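Long-range contact in translation initiation factor eIF-2B (Pyrococcus horikoshii, PDB 1VB5), which is the regulatory subunit of archaeal aIF2B, a factor thought to exchange GDP for GTP on initiation factor 2: residues Ala104-Thr115 / Thr128-Ile139. Residues are numbered along the deposited sequence; the frame is centred on the assembly and turned at random.
Sequences AQLIDDGDVIIT and TAKERKKRFKVI
Lys134 reaches across to the C-terminal end of helix 78-106, where its NZ donates to Ala104 O at 2.7 Å and to Ile107 O at 2.8 Å, with a weak third bond to Gln105 O. A long, extended lysine suits this place: its ammonium gathers carbonyls at the helix end and probably complements the negative end of the helix dipole. Farther along, Asp109 OD1 accepts the backbone N-H of Arg135 at 2.8 Å in a nearly straight bond (171°). The Arg135 chain, bent at chi2 and chi3, curls round that oxygen, but the salt bridge from NH1 is long and no guanidinium N-H points at it. Gly110, in a type II turn, gives its N-H to Arg135 O; at its phi of 99° a side chain would jam against Asp109 O, so glycine is needed. Parallel strand pairing follows: Ile113 N bonds to Lys137 O and Ile113 O accepts from Ile139 N at 2.7 Å, while Thr115 N closes on Ile139 O.

Small alanines let the helix ends approach, Ala104 CB lying 3.9 Å from Ala129 CB, which Ile107 CD1 also touches. On one sheet face Ile113 CD1 meets Phe136 CD1 obliquely, as Ile107 CG2 does CD2; on the other Val112 CG1 presses tightly on Ile139 CD1. Together the segments close a right-handed beta-alpha-beta unit of the Rossmann-like sheet: helix 120-131 packs on Ile107 and Phe136, and strand 111-115 lies between strands 136-141 and 180-183.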
loop_
_atom_site.group_PDB
_atom_site.type_symbol
_atom_site.label_atom_id
_atom_site.label_comp_id
_atom_site.label_asym_id
_atom_site.label_seq_id
_atom_site.Cartn_x
_atom_site.Cartn_y
_atom_site.Cartn_z
ATOM N N ALA B 104 15.653 6.130 -20.655
ATOM C CA ALA B 104 14.943 5.533 -21.784
ATOM C C ALA B 104 15.779 4.433 -22.420
ATOM O O ALA B 104 15.253 3.412 -22.860
ATOM C CB ALA B 104 14.615 6.605 -22.828
ATOM N N GLN B 105 17.086 4.660 -22.464
ATOM C CA GLN B 105 18.035 3.714 -23.043
ATOM C C GLN B 105 17.969 2.392 -22.273
ATOM O O GLN B 105 18.091 1.307 -22.844
ATOM C CB GLN B 105 19.439 4.311 -22.947
ATOM C CG GLN B 105 20.408 3.870 -24.017
ATOM C CD GLN B 105 21.779 4.492 -23.823
ATOM O OE1 GLN B 105 21.907 5.707 -23.629
ATOM N NE2 GLN B 105 22.816 3.662 -23.875
ATOM N N LEU B 106 17.774 2.506 -20.964
ATOM C CA LEU B 106 17.679 1.356 -20.074
ATOM C C LEU B 106 16.477 0.474 -20.418
ATOM O O LEU B 106 16.570 -0.754 -20.408
ATOM C CB LEU B 106 17.556 1.856 -18.635
ATOM C CG LEU B 106 17.435 0.885 -17.463
ATOM C CD1 LEU B 106 18.675 -0.001 -17.385
ATOM C CD2 LEU B 106 17.282 1.698 -16.175
ATOM N N ILE B 107 15.349 1.111 -20.715
ATOM C CA ILE B 107 14.119 0.403 -21.051
ATOM C C ILE B 107 14.295 -0.487 -22.287
ATOM O O ILE B 107 15.053 -0.154 -23.199
ATOM C CB ILE B 107 12.965 1.421 -21.277
ATOM C CG1 ILE B 107 12.684 2.168 -19.969
ATOM C CG2 ILE B 107 11.710 0.708 -21.754
ATOM C CD1 ILE B 107 11.673 3.288 -20.079
ATOM N N ASP B 108 13.604 -1.624 -22.301
ATOM C CA ASP B 108 13.681 -2.559 -23.420
ATOM C C ASP B 108 12.300 -2.909 -23.966
ATOM O O ASP B 108 11.290 -2.751 -23.276
ATOM C CB ASP B 108 14.368 -3.856 -22.987
ATOM C CG ASP B 108 15.826 -3.659 -22.633
ATOM O OD1 ASP B 108 16.429 -4.618 -22.105
ATOM O OD2 ASP B 108 16.370 -2.558 -22.886
ATOM N N ASP B 109 12.271 -3.393 -25.206
ATOM C CA ASP B 109 11.029 -3.797 -25.855
ATOM C C ASP B 109 10.389 -4.927 -25.085
ATOM O O ASP B 109 11.074 -5.851 -24.646
ATOM C CB ASP B 109 11.295 -4.270 -27.286
ATOM C CG ASP B 109 11.256 -3.140 -28.285
ATOM O OD1 ASP B 109 10.195 -2.490 -28.393
ATOM O OD2 ASP B 109 12.282 -2.903 -28.960
ATOM N N GLY B 110 9.238 -4.604 -24.836
ATOM C CA GLY B 110 8.543 -5.703 -24.189
ATOM C C GLY B 110 8.471 -5.557 -22.672
ATOM O O GLY B 110 7.868 -6.384 -21.987
ATOM N N ASP B 111 9.090 -4.508 -22.142
ATOM C CA ASP B 111 9.086 -4.265 -20.699
ATOM C C ASP B 111 7.698 -3.951 -20.147
ATOM O O ASP B 111 6.826 -3.435 -20.849
ATOM C CB ASP B 111 9.978 -3.069 -20.338
ATOM C CG ASP B 111 11.376 -3.469 -19.886
ATOM O OD1 ASP B 111 11.559 -4.572 -19.324
ATOM O OD2 ASP B 111 12.295 -2.645 -20.068
ATOM N N VAL B 112 7.508 -4.276 -18.875
ATOM C CA VAL B 112 6.288 -3.948 -18.161
ATOM C C VAL B 112 6.870 -3.191 -16.974
ATOM O O VAL B 112 7.475 -3.784 -16.083
ATOM C CB VAL B 112 5.524 -5.184 -17.676
ATOM C CG1 VAL B 112 4.376 -4.747 -16.760
ATOM C CG2 VAL B 112 4.961 -5.950 -18.880
ATOM N N ILE B 113 6.815 -1.906 -17.049
ATOM C CA ILE B 113 7.369 -1.025 -16.025
ATOM C C ILE B 113 6.384 -0.720 -14.898
ATOM O O ILE B 113 5.261 -0.293 -15.149
ATOM C CB ILE B 113 7.806 0.321 -16.647
ATOM C CG1 ILE B 113 8.722 0.069 -17.849
ATOM C CG2 ILE B 113 8.516 1.177 -15.605
ATOM C CD1 ILE B 113 8.970 1.316 -18.699
ATOM N N ILE B 114 6.802 -0.943 -13.659
ATOM C CA ILE B 114 5.937 -0.645 -12.528
ATOM C C ILE B 114 6.552 0.535 -11.801
ATOM O O ILE B 114 7.778 0.632 -11.677
ATOM C CB ILE B 114 5.797 -1.852 -11.561
ATOM C CG1 ILE B 114 4.769 -1.525 -10.476
ATOM C CG2 ILE B 114 7.136 -2.179 -10.924
ATOM C CD1 ILE B 114 4.290 -2.740 -9.690
ATOM N N THR B 115 5.703 1.447 -11.340
ATOM C CA THR B 115 6.178 2.625 -10.639
ATOM C C THR B 115 5.188 2.984 -9.539
ATOM O O THR B 115 4.118 2.378 -9.438
ATOM C CB THR B 115 6.357 3.827 -11.621
ATOM O OG1 THR B 115 7.029 4.903 -10.948
ATOM C CG2 THR B 115 5.008 4.311 -12.140
ATOM N N THR B 128 10.278 9.514 -23.368
ATOM C CA THR B 128 11.417 9.464 -24.274
ATOM C C THR B 128 11.566 8.057 -24.847
ATOM O O THR B 128 11.909 7.888 -26.019
ATOM C CB THR B 128 12.732 9.861 -23.558
ATOM O OG1 THR B 128 12.645 11.221 -23.112
ATOM C CG2 THR B 128 13.926 9.718 -24.507
ATOM N N ALA B 129 11.302 7.046 -24.024
ATOM C CA ALA B 129 11.413 5.663 -24.478
ATOM C C ALA B 129 10.364 5.382 -25.549
ATOM O O ALA B 129 10.644 4.713 -26.546
ATOM C CB ALA B 129 11.239 4.695 -23.299
ATOM N N LYS B 130 9.154 5.890 -25.337
ATOM C CA LYS B 130 8.076 5.695 -26.302
ATOM C C LYS B 130 8.392 6.434 -27.600
ATOM O O LYS B 130 8.119 5.939 -28.689
ATOM C CB LYS B 130 6.750 6.216 -25.745
ATOM C CG LYS B 130 5.598 6.087 -26.734
ATOM C CD LYS B 130 4.607 7.236 -26.590
ATOM C CE LYS B 130 5.292 8.592 -26.794
ATOM N NZ LYS B 130 4.331 9.732 -26.816
ATOM N N GLU B 131 8.963 7.625 -27.473
ATOM C CA GLU B 131 9.311 8.423 -28.640
ATOM C C GLU B 131 10.386 7.737 -29.476
ATOM O O GLU B 131 10.540 8.038 -30.659
ATOM C CB GLU B 131 9.785 9.817 -28.210
ATOM C CG GLU B 131 8.709 10.640 -27.499
ATOM C CD GLU B 131 9.222 11.981 -26.982
ATOM O OE1 GLU B 131 9.690 12.803 -27.801
ATOM O OE2 GLU B 131 9.155 12.215 -25.755
ATOM N N ARG B 132 11.121 6.809 -28.866
ATOM C CA ARG B 132 12.167 6.089 -29.578
ATOM C C ARG B 132 11.665 4.739 -30.061
ATOM O O ARG B 132 12.450 3.847 -30.382
ATOM C CB ARG B 132 13.401 5.911 -28.694
ATOM C CG ARG B 132 14.101 7.224 -28.384
ATOM C CD ARG B 132 15.288 7.021 -27.470
ATOM N NE ARG B 132 15.901 8.292 -27.105
ATOM C CZ ARG B 132 16.881 8.421 -26.213
ATOM N NH1 ARG B 132 17.364 7.350 -25.587
ATOM N NH2 ARG B 132 17.374 9.623 -25.945
ATOM N N LYS B 133 10.344 4.600 -30.098
ATOM C CA LYS B 133 9.687 3.393 -30.584
ATOM C C LYS B 133 9.814 2.119 -29.756
ATOM O O LYS B 133 9.652 1.017 -30.281
ATOM C CB LYS B 133 10.132 3.105 -32.023
ATOM C CG LYS B 133 9.792 4.207 -33.021
ATOM C CD LYS B 133 8.302 4.523 -33.022
ATOM C CE LYS B 133 7.920 5.425 -34.198
ATOM N NZ LYS B 133 8.676 6.701 -34.228
ATOM N N LYS B 134 10.104 2.248 -28.468
ATOM C CA LYS B 134 10.187 1.061 -27.629
ATOM C C LYS B 134 8.769 0.696 -27.202
ATOM O O LYS B 134 7.979 1.570 -26.859
ATOM C CB LYS B 134 11.077 1.322 -26.409
ATOM C CG LYS B 134 12.555 1.297 -26.760
ATOM C CD LYS B 134 13.453 1.592 -25.585
ATOM C CE LYS B 134 14.921 1.435 -25.997
ATOM N NZ LYS B 134 15.863 1.848 -24.919
ATOM N N ARG B 135 8.435 -0.588 -27.257
ATOM C CA ARG B 135 7.100 -1.025 -26.863
ATOM C C ARG B 135 7.118 -1.529 -25.432
ATOM O O ARG B 135 7.944 -2.373 -25.070
ATOM C CB ARG B 135 6.582 -2.134 -27.789
ATOM C CG ARG B 135 6.247 -1.673 -29.205
ATOM C CD ARG B 135 7.443 -1.785 -30.132
ATOM N NE ARG B 135 7.365 -2.953 -31.013
ATOM C CZ ARG B 135 7.296 -4.217 -30.601
ATOM N NH1 ARG B 135 7.292 -4.503 -29.304
ATOM N NH2 ARG B 135 7.238 -5.202 -31.490
ATOM N N PHE B 136 6.199 -1.013 -24.622
ATOM C CA PHE B 136 6.117 -1.407 -23.226
ATOM C C PHE B 136 4.780 -0.996 -22.626
ATOM O O PHE B 136 4.000 -0.274 -23.253
ATOM C CB PHE B 136 7.265 -0.761 -22.444
ATOM C CG PHE B 136 7.284 0.742 -22.526
ATOM C CD1 PHE B 136 6.504 1.509 -21.671
ATOM C CD2 PHE B 136 8.075 1.390 -23.474
ATOM C CE1 PHE B 136 6.508 2.900 -21.755
ATOM C CE2 PHE B 136 8.088 2.780 -23.567
ATOM C CZ PHE B 136 7.303 3.538 -22.707
ATOM N N LYS B 137 4.524 -1.470 -21.410
ATOM C CA LYS B 137 3.298 -1.159 -20.689
ATOM C C LYS B 137 3.716 -0.677 -19.309
ATOM O O LYS B 137 4.787 -1.035 -18.816
ATOM C CB LYS B 137 2.416 -2.405 -20.544
ATOM C CG LYS B 137 2.028 -3.064 -21.859
ATOM C CD LYS B 137 1.278 -4.372 -21.624
ATOM C CE LYS B 137 1.077 -5.138 -22.930
ATOM N NZ LYS B 137 0.408 -6.459 -22.713
ATOM N N VAL B 138 2.869 0.125 -18.682
ATOM C CA VAL B 138 3.177 0.644 -17.365
ATOM C C VAL B 138 2.125 0.277 -16.320
ATOM O O VAL B 138 0.927 0.308 -16.585
ATOM C CB VAL B 138 3.308 2.180 -17.396
ATOM C CG1 VAL B 138 3.665 2.703 -16.010
ATOM C CG2 VAL B 138 4.365 2.589 -18.411
ATOM N N ILE B 139 2.597 -0.091 -15.136
ATOM C CA ILE B 139 1.718 -0.411 -14.024
ATOM C C ILE B 139 2.056 0.667 -13.013
ATOM O O ILE B 139 3.225 0.856 -12.671
ATOM C CB ILE B 139 2.016 -1.810 -13.426
ATOM C CG1 ILE B 139 1.807 -2.886 -14.496
ATOM C CG2 ILE B 139 1.103 -2.068 -12.237
ATOM C CD1 ILE B 139 2.287 -4.271 -14.097
#